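Long-range contacts in putative enoyl-CoA hydratase/isomerase (Bordetella parapertussis, PDB 3ISA), which probably catalyses the hydration or isomerisation of enoyl-CoA thioesters: residues A16-L22 against V51-A57; V43-H47 against R93-S99; F131-K137 against L160-F166; F147-V151 against R173-V177. One frame throughout, in Å; residues are numbered along the deposited sequence.

Contact 1 of 4, residues A16-L22 against V51-A57; sequences AAWTFTL and VPLLVFA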
loop_
_atom_site.group_PDB
_atom_site.type_symbol
_atom_site.label_atom_id
_atom_site.label_comp_id
_atom_site.label_asym_id
_atom_site.label_seq_id
_atom_site.Cartn_x
_atom_site.Cartn_y
_atom_site.Cartn_z
ATOM N N ALA D 16 5.936 -26.311 26.757
ATOM C CA ALA D 16 5.011 -25.896 25.685
ATOM C C ALA D 16 4.358 -24.523 25.892
ATOM O O ALA D 16 3.755 -23.970 24.960
ATOM C CB ALA D 16 3.932 -26.948 25.450
ATOM N N ALA D 17 4.487 -23.959 27.093
ATOM C CA ALA D 17 3.695 -22.777 27.468
ATOM C C ALA D 17 4.276 -21.988 28.626
ATOM O O ALA D 17 4.714 -22.573 29.626
ATOM C CB ALA D 17 2.247 -23.175 27.812
ATOM N N TRP D 18 4.248 -20.662 28.498
ATOM C CA TRP D 18 4.481 -19.774 29.631
ATOM C C TRP D 18 3.154 -19.135 29.985
ATOM O O TRP D 18 2.404 -18.702 29.097
ATOM C CB TRP D 18 5.477 -18.658 29.303
ATOM C CG TRP D 18 6.913 -19.077 29.234
ATOM C CD1 TRP D 18 7.414 -20.350 29.133
ATOM C CD2 TRP D 18 8.041 -18.196 29.231
ATOM N NE1 TRP D 18 8.795 -20.310 29.079
ATOM C CE2 TRP D 18 9.204 -19.001 29.136
ATOM C CE3 TRP D 18 8.182 -16.803 29.313
ATOM C CZ2 TRP D 18 10.497 -18.456 29.093
ATOM C CZ3 TRP D 18 9.472 -16.255 29.267
ATOM C CH2 TRP D 18 10.614 -17.084 29.169
ATOM N N THR D 19 2.851 -19.093 31.275
ATOM C CA THR D 19 1.649 -18.432 31.738
ATOM C C THR D 19 2.029 -17.139 32.463
ATOM O O THR D 19 2.768 -17.148 33.459
ATOM C CB THR D 19 0.814 -19.364 32.648
ATOM O OG1 THR D 19 0.511 -20.562 31.929
ATOM C CG2 THR D 19 -0.487 -18.675 33.116
ATOM N N PHE D 20 1.510 -16.039 31.937
ATOM C CA PHE D 20 1.698 -14.708 32.485
ATOM C C PHE D 20 0.471 -14.336 33.312
ATOM O O PHE D 20 -0.588 -14.018 32.764
ATOM C CB PHE D 20 1.854 -13.688 31.350
ATOM C CG PHE D 20 3.079 -13.897 30.495
ATOM C CD1 PHE D 20 4.273 -13.255 30.804
ATOM C CD2 PHE D 20 3.028 -14.713 29.372
ATOM C CE1 PHE D 20 5.419 -13.435 30.015
ATOM C CE2 PHE D 20 4.169 -14.907 28.567
ATOM C CZ PHE D 20 5.371 -14.255 28.891
ATOM N N THR D 21 0.614 -14.372 34.630
ATOM C CA THR D 21 -0.486 -14.013 35.498
ATOM C C THR D 21 -0.281 -12.591 36.016
ATOM O O THR D 21 0.652 -12.330 36.787
ATOM C CB THR D 21 -0.651 -15.029 36.672
ATOM O OG1 THR D 21 -0.837 -16.343 36.149
ATOM C CG2 THR D 21 -1.840 -14.644 37.564
ATOM N N LEU D 22 -1.143 -11.668 35.568
ATOM C CA LEU D 22 -1.160 -10.316 36.104
ATOM C C LEU D 22 -1.550 -10.438 37.566
ATOM O O LEU D 22 -2.558 -11.068 37.886
ATOM C CB LEU D 22 -2.152 -9.424 35.352
ATOM C CG LEU D 22 -1.674 -8.921 33.974
ATOM C CD1 LEU D 22 -1.487 -10.053 32.954
ATOM C CD2 LEU D 22 -2.655 -7.890 33.427
ATOM N N VAL D 51 8.930 -19.967 22.825
ATOM C CA VAL D 51 7.858 -20.604 23.575
ATOM C C VAL D 51 6.619 -20.768 22.675
ATOM O O VAL D 51 6.150 -19.798 22.058
ATOM C CB VAL D 51 7.516 -19.803 24.863
ATOM C CG1 VAL D 51 6.415 -20.502 25.660
ATOM C CG2 VAL D 51 8.782 -19.600 25.732
ATOM N N PRO D 52 6.110 -21.999 22.559
ATOM C CA PRO D 52 4.983 -22.243 21.634
ATOM C C PRO D 52 3.701 -21.491 21.987
ATOM O O PRO D 52 3.038 -20.925 21.089
ATOM C CB PRO D 52 4.772 -23.758 21.731
ATOM C CG PRO D 52 6.106 -24.304 22.212
ATOM C CD PRO D 52 6.575 -23.250 23.195
ATOM N N LEU D 53 3.372 -21.456 23.279
ATOM C CA LEU D 53 2.130 -20.845 23.741
ATOM C C LEU D 53 2.372 -19.854 24.885
ATOM O O LEU D 53 3.027 -20.187 25.891
ATOM C CB LEU D 53 1.153 -21.927 24.221
ATOM C CG LEU D 53 -0.133 -21.418 24.883
ATOM C CD1 LEU D 53 -1.084 -20.783 23.846
ATOM C CD2 LEU D 53 -0.848 -22.548 25.632
ATOM N N LEU D 54 1.851 -18.644 24.730
ATOM C CA LEU D 54 1.789 -17.680 25.832
ATOM C C LEU D 54 0.369 -17.602 26.335
ATOM O O LEU D 54 -0.570 -17.328 25.559
ATOM C CB LEU D 54 2.224 -16.279 25.372
ATOM C CG LEU D 54 3.505 -16.200 24.542
ATOM C CD1 LEU D 54 3.884 -14.740 24.229
ATOM C CD2 LEU D 54 4.651 -16.945 25.226
ATOM N N VAL D 55 0.211 -17.831 27.635
ATOM C CA VAL D 55 -1.094 -17.724 28.290
ATOM C C VAL D 55 -1.147 -16.458 29.164
ATOM O O VAL D 55 -0.216 -16.174 29.936
ATOM C CB VAL D 55 -1.417 -18.984 29.149
ATOM C CG1 VAL D 55 -2.771 -18.835 29.857
ATOM C CG2 VAL D 55 -1.369 -20.250 28.297
ATOM N N PHE D 56 -2.221 -15.681 29.014
ATOM C CA PHE D 56 -2.446 -14.494 29.836
ATOM C C PHE D 56 -3.686 -14.621 30.727
ATOM O O PHE D 56 -4.788 -14.890 30.249
ATOM C CB PHE D 56 -2.564 -13.251 28.957
ATOM C CG PHE D 56 -1.301 -12.935 28.201
ATOM C CD1 PHE D 56 -0.362 -12.057 28.749
ATOM C CD2 PHE D 56 -1.046 -13.519 26.956
ATOM C CE1 PHE D 56 0.807 -11.765 28.074
ATOM C CE2 PHE D 56 0.142 -13.227 26.254
ATOM C CZ PHE D 56 1.062 -12.344 26.825
ATOM N N ALA D 57 -3.492 -14.389 32.023
ATOM C CA ALA D 57 -4.585 -14.502 32.991
ATOM C C ALA D 57 -4.412 -13.452 34.074
ATOM O O ALA D 57 -3.362 -12.835 34.175
ATOM C CB ALA D 57 -4.623 -15.905 33.591
#
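Two parallel strands that adjoin in a sheet exchange hydrogen bonds through alternate residues of each, and 51-57 against 17-22 follows this rule. Before the strand proper, Val-51 lays CG2 over the five-membered ring of Trp-18, 3.5 Å from its centroid, a CH-pi contact. Pro-52 brings CB to 3.4 Å from Ala-16 O. Leu-53 then enters the pairing: its N makes a weak bond to Ala-16 O (3.0 Å) and its O receives Trp-18 N (2.9 Å). Leu-54 has no such bond to 16-22; it places CD2 3.9 Å from Phe-20 CE2, on the face it shares with Trp-18, Phe-20 and Phe-56. These strands, with helix 33-48 between them in the chain, form a right-handed beta-alpha-beta crossover of the crotonase fold, and Ala-46 of that helix packs on Trp-18, Val-51 and Leu-54. Val-55 bonds through N to Trp-18 O (2.8 Å) and through O to Phe-20 N (2.6 Å). Phe-56 runs its ring nearly parallel to that of Phe-20, 12° between planes and centroids 5.1 Å apart, slid so far that they barely overlap. Ala-57 closes the series, its N 3.0 Å from Phe-20 O and its O 2.9 Å from Leu-22 N.

Contact 2 of 4, residues V43-H47 against R93-S99; sequences VDAAH and RVAGSPS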
loop_
_atom_site.group_PDB
_atom_site.type_symbol
_atom_site.label_atom_id
_atom_site.label_comp_id
_atom_site.label_asym_id
_atom_site.label_seq_id
_atom_site.Cartn_x
_atom_site.Cartn_y
_atom_site.Cartn_z
ATOM N N VAL D 43 7.470 -11.226 27.643
ATOM C CA VAL D 43 7.124 -11.506 26.237
ATOM C C VAL D 43 8.376 -11.578 25.343
ATOM O O VAL D 43 8.512 -12.511 24.547
ATOM C CB VAL D 43 6.045 -10.509 25.697
ATOM C CG1 VAL D 43 5.867 -10.673 24.222
ATOM C CG2 VAL D 43 4.690 -10.764 26.423
ATOM N N ASP D 44 9.290 -10.620 25.500
ATOM C CA ASP D 44 10.562 -10.628 24.750
ATOM C C ASP D 44 11.391 -11.887 25.029
ATOM O O ASP D 44 11.957 -12.466 24.102
ATOM C CB ASP D 44 11.404 -9.383 25.045
ATOM C CG ASP D 44 10.829 -8.111 24.432
ATOM O OD1 ASP D 44 9.824 -8.171 23.691
ATOM O OD2 ASP D 44 11.383 -7.025 24.701
ATOM N N ALA D 45 11.438 -12.313 26.295
ATOM C CA ALA D 45 12.175 -13.513 26.689
ATOM C C ALA D 45 11.542 -14.760 26.071
ATOM O O ALA D 45 12.249 -15.620 25.559
ATOM C CB ALA D 45 12.228 -13.625 28.207
ATOM N N ALA D 46 10.209 -14.835 26.097
ATOM C CA ALA D 46 9.484 -15.939 25.463
ATOM C C ALA D 46 9.722 -16.024 23.943
ATOM O O ALA D 46 9.808 -17.131 23.397
ATOM C CB ALA D 46 8.007 -15.849 25.771
ATOM N N HIS D 47 9.834 -14.864 23.281
ATOM C CA HIS D 47 10.111 -14.853 21.860
ATOM C C HIS D 47 11.547 -15.331 21.572
ATOM O O HIS D 47 11.763 -16.091 20.627
ATOM C CB HIS D 47 9.790 -13.482 21.256
ATOM C CG HIS D 47 8.330 -13.127 21.312
ATOM N ND1 HIS D 47 7.847 -11.888 20.951
ATOM C CD2 HIS D 47 7.250 -13.850 21.697
ATOM C CE1 HIS D 47 6.535 -11.870 21.098
ATOM N NE2 HIS D 47 6.151 -13.044 21.562
ATOM N N ARG D 93 3.640 -6.352 20.397
ATOM C CA ARG D 93 4.482 -7.527 20.608
ATOM C C ARG D 93 3.629 -8.778 20.822
ATOM O O ARG D 93 3.910 -9.819 20.244
ATOM C CB ARG D 93 5.386 -7.320 21.821
ATOM C CG ARG D 93 6.681 -6.608 21.504
ATOM C CD ARG D 93 7.092 -5.822 22.714
ATOM N NE ARG D 93 8.531 -5.809 22.961
ATOM C CZ ARG D 93 9.343 -4.823 22.613
ATOM N NH1 ARG D 93 10.626 -4.898 22.919
ATOM N NH2 ARG D 93 8.879 -3.762 21.966
ATOM N N VAL D 94 2.580 -8.651 21.627
ATOM C CA VAL D 94 1.651 -9.771 21.868
ATOM C C VAL D 94 0.871 -10.117 20.578
ATOM O O VAL D 94 0.827 -11.296 20.167
ATOM C CB VAL D 94 0.712 -9.480 23.056
ATOM C CG1 VAL D 94 -0.290 -10.647 23.272
ATOM C CG2 VAL D 94 1.537 -9.206 24.325
ATOM N N ALA D 95 0.312 -9.091 19.928
ATOM C CA ALA D 95 -0.475 -9.276 18.684
ATOM C C ALA D 95 0.301 -9.954 17.560
ATOM O O ALA D 95 -0.239 -10.832 16.871
ATOM C CB ALA D 95 -1.061 -7.967 18.203
ATOM N N GLY D 96 1.556 -9.544 17.386
ATOM C CA GLY D 96 2.432 -10.072 16.332
ATOM C C GLY D 96 3.328 -11.225 16.785
ATOM O O GLY D 96 4.322 -11.531 16.133
ATOM N N SER D 97 2.976 -11.869 17.893
ATOM C CA SER D 97 3.825 -12.918 18.481
ATOM C C SER D 97 3.954 -14.133 17.534
ATOM O O SER D 97 2.958 -14.579 16.965
ATOM C CB SER D 97 3.259 -13.379 19.816
ATOM O OG SER D 97 4.126 -14.305 20.462
ATOM N N PRO D 98 5.174 -14.674 17.394
ATOM C CA PRO D 98 5.369 -15.989 16.761
ATOM C C PRO D 98 4.774 -17.126 17.598
ATOM O O PRO D 98 4.554 -18.221 17.071
ATOM C CB PRO D 98 6.897 -16.129 16.702
ATOM C CG PRO D 98 7.430 -14.722 16.884
ATOM C CD PRO D 98 6.453 -14.065 17.804
ATOM N N SER D 99 4.568 -16.897 18.895
ATOM C CA SER D 99 3.878 -17.883 19.743
ATOM C C SER D 99 2.383 -17.808 19.484
ATOM O O SER D 99 1.861 -16.740 19.178
ATOM C CB SER D 99 4.089 -17.581 21.222
ATOM O OG SER D 99 5.461 -17.466 21.569
#
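An ST turn at the exit of helix 77-95 toward strand 100-105 packs here against helix 33-48, a worked case of a helix-to-strand connection held by side chains of a neighbouring helix. Gly-96 is the first residue to leave helical geometry. Just beyond it, Ser-97 OG accepts from Ser-99 N at 3.1 Å, forming the ST turn, and the same OG receives a weak, bent hydrogen bond from His-47 NE2 at 2.6 Å. The imidazole is further framed by Pro-98, whose CD lies 3.8 Å from the ring centroid and almost on its normal, a CH-pi contact, while Arg-93 O comes within 3.4 Å of His-47 CE1 near the ring plane. In the crotonase fold both helices cover the same face of the central sheet; here Ala-46, His-47, Ser-97 and Ser-99 all touch Leu-54 of strand 53-58, and Ser-99 OG bonds to Val-51 O. One helical turn before His-47, the interaction becomes ionic. Asp-44 takes Arg-93 in a two-pronged salt bridge, with Arg-93 NE 2.8 Å from Asp-44 OD1 and Arg-93 NH1 2.9 Å from Asp-44 OD2. Beside the polar groups, Val-43 CG2 meets Val-94 CG2 at 4.1 Å, and Val-43 CG1 reaches Arg-93 CB at 4.2 Å.

Contact 3 of 4, residues F131-K137 against L160-F166; sequences FRMPGLK and LGSARAF
A short antiparallel pairing can be prolonged by side-chain and water bridges once its strands diverge. In the backbone, extended Phe-131 (phi/psi -140/141°) and Phe-166 (-142/146°) form a hydrogen-bonded antiparallel pair, CA atoms 5.4 Å apart, with Phe-131 N to Phe-166 O at 2.9 Å and Phe-166 N to Phe-131 O at 2.8 Å. The chain is 3-10 by Leu-136 and Lys-137, with Lys-137 N bonded to Pro-134 O at 2.9 Å. Helix 153-161 ends in a Schellman motif whose C-prime residue, Ala-163, has phi/psi 42/50°.

Among the other polar links, Arg-132 is extended (t at chi1 to chi3) and reaches Ala-163 O through NE at 2.8 Å and, weakly, NH2 at 2.9 Å. One water joins Met-133 N (2.8 Å) to Arg-164 O (2.7 Å); a second joins Met-133 O (2.6 Å) to Leu-160 O (3.3 Å). Lys-137 NZ bonds to Ala-199 O of the second subunit.

The apolar contacts start with Phe-166 (chi1 p), whose ring face meets Phe-131 (chi1 m) CB, 3.8 Å from the centroid. Met-133 (m, t, m) brings CE to Leu-160 CD2 (3.9 Å) and Phe-166 CE2 (4.0 Å); Leu-136 (m, t) sets CD1 3.7 Å from Leu-160 CB.

Strand 130-132 is central in a three-stranded sheet with 108-110 and 165-167, the small second sheet beside the main one in the crotonase fold.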
loop_
_atom_site.group_PDB
_atom_site.type_symbol
_atom_site.label_atom_id
_atom_site.label_comp_id
_atom_site.label_asym_id
_atom_site.label_seq_id
_atom_site.Cartn_x
_atom_site.Cartn_y
_atom_site.Cartn_z
ATOM N N PHE D 131 -16.660 -6.191 29.669
ATOM C CA PHE D 131 -15.585 -5.492 28.983
ATOM C C PHE D 131 -16.046 -4.082 28.666
ATOM O O PHE D 131 -17.192 -3.878 28.263
ATOM C CB PHE D 131 -15.226 -6.177 27.643
ATOM C CG PHE D 131 -14.926 -7.656 27.740
ATOM C CD1 PHE D 131 -13.620 -8.110 27.976
ATOM C CD2 PHE D 131 -15.945 -8.605 27.561
ATOM C CE1 PHE D 131 -13.340 -9.488 28.042
ATOM C CE2 PHE D 131 -15.680 -9.972 27.638
ATOM C CZ PHE D 131 -14.375 -10.422 27.884
ATOM N N ARG D 132 -15.148 -3.117 28.810
ATOM C CA ARG D 132 -15.393 -1.752 28.342
ATOM C C ARG D 132 -14.085 -1.086 27.917
ATOM O O ARG D 132 -13.085 -1.182 28.627
ATOM C CB ARG D 132 -16.059 -0.935 29.458
ATOM C CG ARG D 132 -16.646 0.393 28.984
ATOM C CD ARG D 132 -17.219 1.253 30.129
ATOM N NE ARG D 132 -17.812 2.481 29.601
ATOM C CZ ARG D 132 -17.811 3.672 30.205
ATOM N NH1 ARG D 132 -17.228 3.850 31.386
ATOM N NH2 ARG D 132 -18.389 4.707 29.606
ATOM N N MET D 133 -14.079 -0.414 26.763
ATOM C CA MET D 133 -12.932 0.401 26.342
ATOM C C MET D 133 -13.420 1.846 26.223
ATOM O O MET D 133 -13.929 2.237 25.166
ATOM C CB MET D 133 -12.353 -0.085 24.995
ATOM C CG MET D 133 -11.564 -1.441 25.015
ATOM S SD MET D 133 -11.404 -2.248 23.393
ATOM C CE MET D 133 -13.047 -2.948 23.253
ATOM N N PRO D 134 -13.321 2.628 27.320
ATOM C CA PRO D 134 -13.885 3.983 27.408
ATOM C C PRO D 134 -12.942 5.139 27.057
ATOM O O PRO D 134 -13.347 6.292 27.169
ATOM C CB PRO D 134 -14.277 4.085 28.884
ATOM C CG PRO D 134 -13.239 3.254 29.585
ATOM C CD PRO D 134 -12.703 2.227 28.598
ATOM N N GLY D 135 -11.717 4.833 26.622
ATOM C CA GLY D 135 -10.657 5.838 26.470
ATOM C C GLY D 135 -10.913 6.980 25.502
ATOM O O GLY D 135 -10.383 8.092 25.688
ATOM N N LEU D 136 -11.720 6.722 24.476
ATOM C CA LEU D 136 -12.136 7.771 23.552
ATOM C C LEU D 136 -12.880 8.922 24.258
ATOM O O LEU D 136 -12.844 10.045 23.783
ATOM C CB LEU D 136 -12.967 7.206 22.389
ATOM C CG LEU D 136 -12.199 6.294 21.403
ATOM C CD1 LEU D 136 -13.165 5.441 20.596
ATOM C CD2 LEU D 136 -11.329 7.116 20.455
ATOM N N LYS D 137 -13.508 8.640 25.403
ATOM C CA LYS D 137 -14.112 9.685 26.245
ATOM C C LYS D 137 -13.098 10.712 26.728
ATOM O O LYS D 137 -13.463 11.831 27.059
ATOM C CB LYS D 137 -14.800 9.086 27.464
ATOM C CG LYS D 137 -16.098 8.366 27.168
ATOM C CD LYS D 137 -17.224 9.360 26.918
ATOM C CE LYS D 137 -18.576 8.679 26.794
ATOM N NZ LYS D 137 -19.641 9.707 26.576
ATOM N N LEU D 160 -17.087 1.319 20.426
ATOM C CA LEU D 160 -16.103 2.343 20.765
ATOM C C LEU D 160 -16.688 3.753 20.702
ATOM O O LEU D 160 -16.389 4.583 21.562
ATOM C CB LEU D 160 -14.861 2.225 19.877
ATOM C CG LEU D 160 -14.186 0.841 19.891
ATOM C CD1 LEU D 160 -13.025 0.831 18.904
ATOM C CD2 LEU D 160 -13.751 0.413 21.303
ATOM N N GLY D 161 -17.531 3.996 19.699
ATOM C CA GLY D 161 -18.170 5.309 19.461
ATOM C C GLY D 161 -18.967 5.890 20.618
ATOM O O GLY D 161 -19.047 7.116 20.765
ATOM N N SER D 162 -19.559 5.010 21.420
ATOM C CA SER D 162 -20.319 5.383 22.606
ATOM C C SER D 162 -19.580 4.975 23.872
ATOM O O SER D 162 -20.138 5.063 24.984
ATOM C CB SER D 162 -21.695 4.718 22.578
ATOM O OG SER D 162 -22.496 5.264 21.544
ATOM N N ALA D 163 -18.342 4.497 23.682
ATOM C CA ALA D 163 -17.444 4.025 24.745
ATOM C C ALA D 163 -18.175 3.194 25.781
ATOM O O ALA D 163 -18.063 3.458 26.971
ATOM C CB ALA D 163 -16.736 5.209 25.402
ATOM N N ARG D 164 -18.936 2.207 25.311
ATOM C CA ARG D 164 -19.882 1.472 26.145
ATOM C C ARG D 164 -19.400 0.079 26.564
ATOM O O ARG D 164 -18.568 -0.531 25.893
ATOM C CB ARG D 164 -21.246 1.357 25.437
ATOM C CG ARG D 164 -21.241 0.590 24.112
ATOM C CD ARG D 164 -22.661 0.244 23.708
ATOM N NE ARG D 164 -22.751 -0.467 22.431
ATOM C CZ ARG D 164 -22.749 -1.794 22.290
ATOM N NH1 ARG D 164 -22.627 -2.600 23.342
ATOM N NH2 ARG D 164 -22.858 -2.318 21.078
ATOM N N ALA D 165 -19.952 -0.422 27.666
ATOM C CA ALA D 165 -19.670 -1.776 28.106
ATOM C C ALA D 165 -20.355 -2.833 27.229
ATOM O O ALA D 165 -21.371 -2.552 26.588
ATOM C CB ALA D 165 -20.059 -1.949 29.563
ATOM N N PHE D 166 -19.770 -4.034 27.187
ATOM C CA PHE D 166 -20.410 -5.231 26.628
ATOM C C PHE D 166 -20.083 -6.484 27.438
ATOM O O PHE D 166 -18.987 -6.614 28.000
ATOM C CB PHE D 166 -20.106 -5.428 25.131
ATOM C CG PHE D 166 -18.635 -5.586 24.796
ATOM C CD1 PHE D 166 -18.104 -6.846 24.497
ATOM C CD2 PHE D 166 -17.798 -4.474 24.723
ATOM C CE1 PHE D 166 -16.751 -7.001 24.168
ATOM C CE2 PHE D 166 -16.442 -4.616 24.399
ATOM C CZ PHE D 166 -15.925 -5.884 24.113
HETATM O O HOH W 1 -16.170 0.192 24.932
HETATM O O HOH W 2 -13.996 4.389 23.791
HETATM O O HOH W 3 -21.531 7.138 26.153
#

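Contact 4 of 4, residues F147-V151 against R173-V177; sequences FRDIV and RIGFV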
loop_
_atom_site.group_PDB
_atom_site.type_symbol
_atom_site.label_atom_id
_atom_site.label_comp_id
_atom_site.label_asym_id
_atom_site.label_seq_id
_atom_site.Cartn_x
_atom_site.Cartn_y
_atom_site.Cartn_z
ATOM N N PHE D 147 -9.278 -3.939 17.411
ATOM C CA PHE D 147 -10.634 -4.309 17.795
ATOM C C PHE D 147 -11.552 -4.367 16.566
ATOM O O PHE D 147 -12.314 -5.324 16.408
ATOM C CB PHE D 147 -11.164 -3.390 18.887
ATOM C CG PHE D 147 -12.518 -3.790 19.418
ATOM C CD1 PHE D 147 -12.676 -4.967 20.148
ATOM C CD2 PHE D 147 -13.630 -2.971 19.199
ATOM C CE1 PHE D 147 -13.936 -5.331 20.642
ATOM C CE2 PHE D 147 -14.877 -3.311 19.692
ATOM C CZ PHE D 147 -15.034 -4.491 20.410
ATOM N N ARG D 148 -11.405 -3.393 15.664
ATOM C CA ARG D 148 -12.098 -3.387 14.377
ATOM C C ARG D 148 -11.879 -4.673 13.553
ATOM O O ARG D 148 -12.840 -5.262 13.055
ATOM C CB ARG D 148 -11.686 -2.159 13.562
ATOM C CG ARG D 148 -12.308 -2.104 12.162
ATOM C CD ARG D 148 -11.434 -1.263 11.270
ATOM N NE ARG D 148 -10.142 -1.894 11.013
ATOM C CZ ARG D 148 -9.129 -1.272 10.416
ATOM N NH1 ARG D 148 -9.265 -0.005 10.019
ATOM N NH2 ARG D 148 -7.984 -1.914 10.205
ATOM N N ASP D 149 -10.625 -5.113 13.460
ATOM C CA ASP D 149 -10.230 -6.301 12.695
ATOM C C ASP D 149 -10.912 -7.571 13.190
ATOM O O ASP D 149 -11.186 -8.473 12.398
ATOM C CB ASP D 149 -8.715 -6.475 12.723
ATOM C CG ASP D 149 -7.986 -5.454 11.855
ATOM O OD1 ASP D 149 -8.629 -4.662 11.134
ATOM O OD2 ASP D 149 -6.750 -5.457 11.867
ATOM N N ILE D 150 -11.195 -7.609 14.492
ATOM C CA ILE D 150 -11.864 -8.746 15.117
ATOM C C ILE D 150 -13.385 -8.721 14.868
ATOM O O ILE D 150 -13.938 -9.693 14.350
ATOM C CB ILE D 150 -11.579 -8.793 16.630
ATOM C CG1 ILE D 150 -10.090 -9.066 16.898
ATOM C CG2 ILE D 150 -12.495 -9.829 17.359
ATOM C CD1 ILE D 150 -9.651 -8.714 18.350
ATOM N N VAL D 151 -14.039 -7.617 15.238
ATOM C CA VAL D 151 -15.500 -7.553 15.287
ATOM C C VAL D 151 -16.156 -6.873 14.071
ATOM O O VAL D 151 -17.378 -6.890 13.948
ATOM C CB VAL D 151 -16.004 -6.855 16.593
ATOM C CG1 VAL D 151 -15.491 -7.569 17.861
ATOM C CG2 VAL D 151 -15.610 -5.367 16.590
ATOM N N ARG D 173 -21.201 -13.291 20.534
ATOM C CA ARG D 173 -21.933 -13.000 19.304
ATOM C C ARG D 173 -21.082 -12.287 18.251
ATOM O O ARG D 173 -21.080 -12.693 17.087
ATOM C CB ARG D 173 -23.199 -12.201 19.615
ATOM C CG ARG D 173 -24.428 -13.073 19.879
ATOM C CD ARG D 173 -25.345 -12.492 20.955
ATOM N NE ARG D 173 -25.429 -11.031 20.929
ATOM C CZ ARG D 173 -25.712 -10.279 21.991
ATOM N NH1 ARG D 173 -25.754 -8.959 21.882
ATOM N NH2 ARG D 173 -25.934 -10.847 23.172
ATOM N N ILE D 174 -20.345 -11.260 18.663
ATOM C CA ILE D 174 -19.541 -10.460 17.744
ATOM C C ILE D 174 -18.172 -11.080 17.403
ATOM O O ILE D 174 -17.407 -10.509 16.615
ATOM C CB ILE D 174 -19.403 -9.003 18.259
ATOM C CG1 ILE D 174 -18.532 -8.955 19.522
ATOM C CG2 ILE D 174 -20.793 -8.407 18.522
ATOM C CD1 ILE D 174 -18.416 -7.571 20.160
ATOM N N GLY D 175 -17.873 -12.245 17.987
ATOM C CA GLY D 175 -16.625 -12.963 17.711
ATOM C C GLY D 175 -15.422 -12.447 18.492
ATOM O O GLY D 175 -14.275 -12.775 18.164
ATOM N N PHE D 176 -15.685 -11.656 19.532
ATOM C CA PHE D 176 -14.626 -11.169 20.415
ATOM C C PHE D 176 -14.074 -12.295 21.310
ATOM O O PHE D 176 -12.902 -12.278 21.679
ATOM C CB PHE D 176 -15.089 -9.946 21.227
ATOM C CG PHE D 176 -13.963 -9.226 21.941
ATOM C CD1 PHE D 176 -12.891 -8.692 21.225
ATOM C CD2 PHE D 176 -13.975 -9.085 23.318
ATOM C CE1 PHE D 176 -11.841 -8.036 21.889
ATOM C CE2 PHE D 176 -12.929 -8.437 23.994
ATOM C CZ PHE D 176 -11.860 -7.911 23.276
ATOM N N VAL D 177 -14.919 -13.265 21.668
ATOM C CA VAL D 177 -14.438 -14.473 22.366
ATOM C C VAL D 177 -14.795 -15.721 21.559
ATOM O O VAL D 177 -15.799 -15.730 20.834
ATOM C CB VAL D 177 -14.924 -14.583 23.856
ATOM C CG1 VAL D 177 -14.386 -13.421 24.697
ATOM C CG2 VAL D 177 -16.438 -14.650 23.965
HETATM O O HOH W 4 -16.451 -11.151 13.726
HETATM O O HOH W 5 -18.825 -8.996 14.685
#
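Residues 147-151 form the last turn of helix 144-151, with Val-151 N bonded to Phe-147 O at 3.1 Å, whereas 173-177 leaves helix 168-173 through a Schellman motif. Gly-175 supplies the positive phi (82°) that this ending needs, a value that favours glycine. The two segments come nearest at Val-151 and Ile-174, CA atoms 5.6 Å apart, and waters bridge the carbonyls of Ile-150 and Val-151 to that of Ile-174: one water lies 3.0 Å from Ile-150 O and 3.1 Å from Ile-174 O, another 2.7 Å from Val-151 O and 2.8 Å from Ile-174 O. In the crotonase fold this is helix-to-loop packing close to the main sheet, for the loop leads into an outermost strand of that sheet within the chain, 179-180, and Arg-123 of strand 122-125 bonds to the carbonyls of Gly-175 and Phe-176. Of the side chains, Phe-147 directs its ring edge at the face of Phe-176 in an offset edge-to-face pair, centroids 5.2 Å apart and planes at 75°, with Phe-147 CE1 3.6 Å from Phe-176 CD1. Ile-150 CG2 approaches the edge of the Phe-176 ring, 4.0 Å from Phe-176 CD1, and lies 3.5 Å from Gly-175 O. Val-151 CG1 touches both Ile-174 CD1, at 3.7 Å, and Phe-176 CB, at 4.1 Å.

How the contacts relate
The four contacts fall into two touching pairs. Contacts 1 and 2, centres 10 Å apart, alternate along the chain and share two probable hydrogen bonds: Val-51 O lies 2.5 Å from Ser-99 OG and Val-51 N 3.0 Å from Ala-46 O, so the loop leading into strand 53-58 is tied both to the end of helix 33-48 and to the turn after helix 77-95. Contacts 3 and 4, centres 14 Å apart, also alternate but meet through hydrocarbon, with Phe-166 CE1 3.6 Å from Phe-176 CD2. Contacts 1 and 3 lie on opposite sides of the chain's centre, centres 27 Å apart. A glycerol, probably from the crystallisation liquor, lies about 4 Å from the Pro-134 side chain in contact 3.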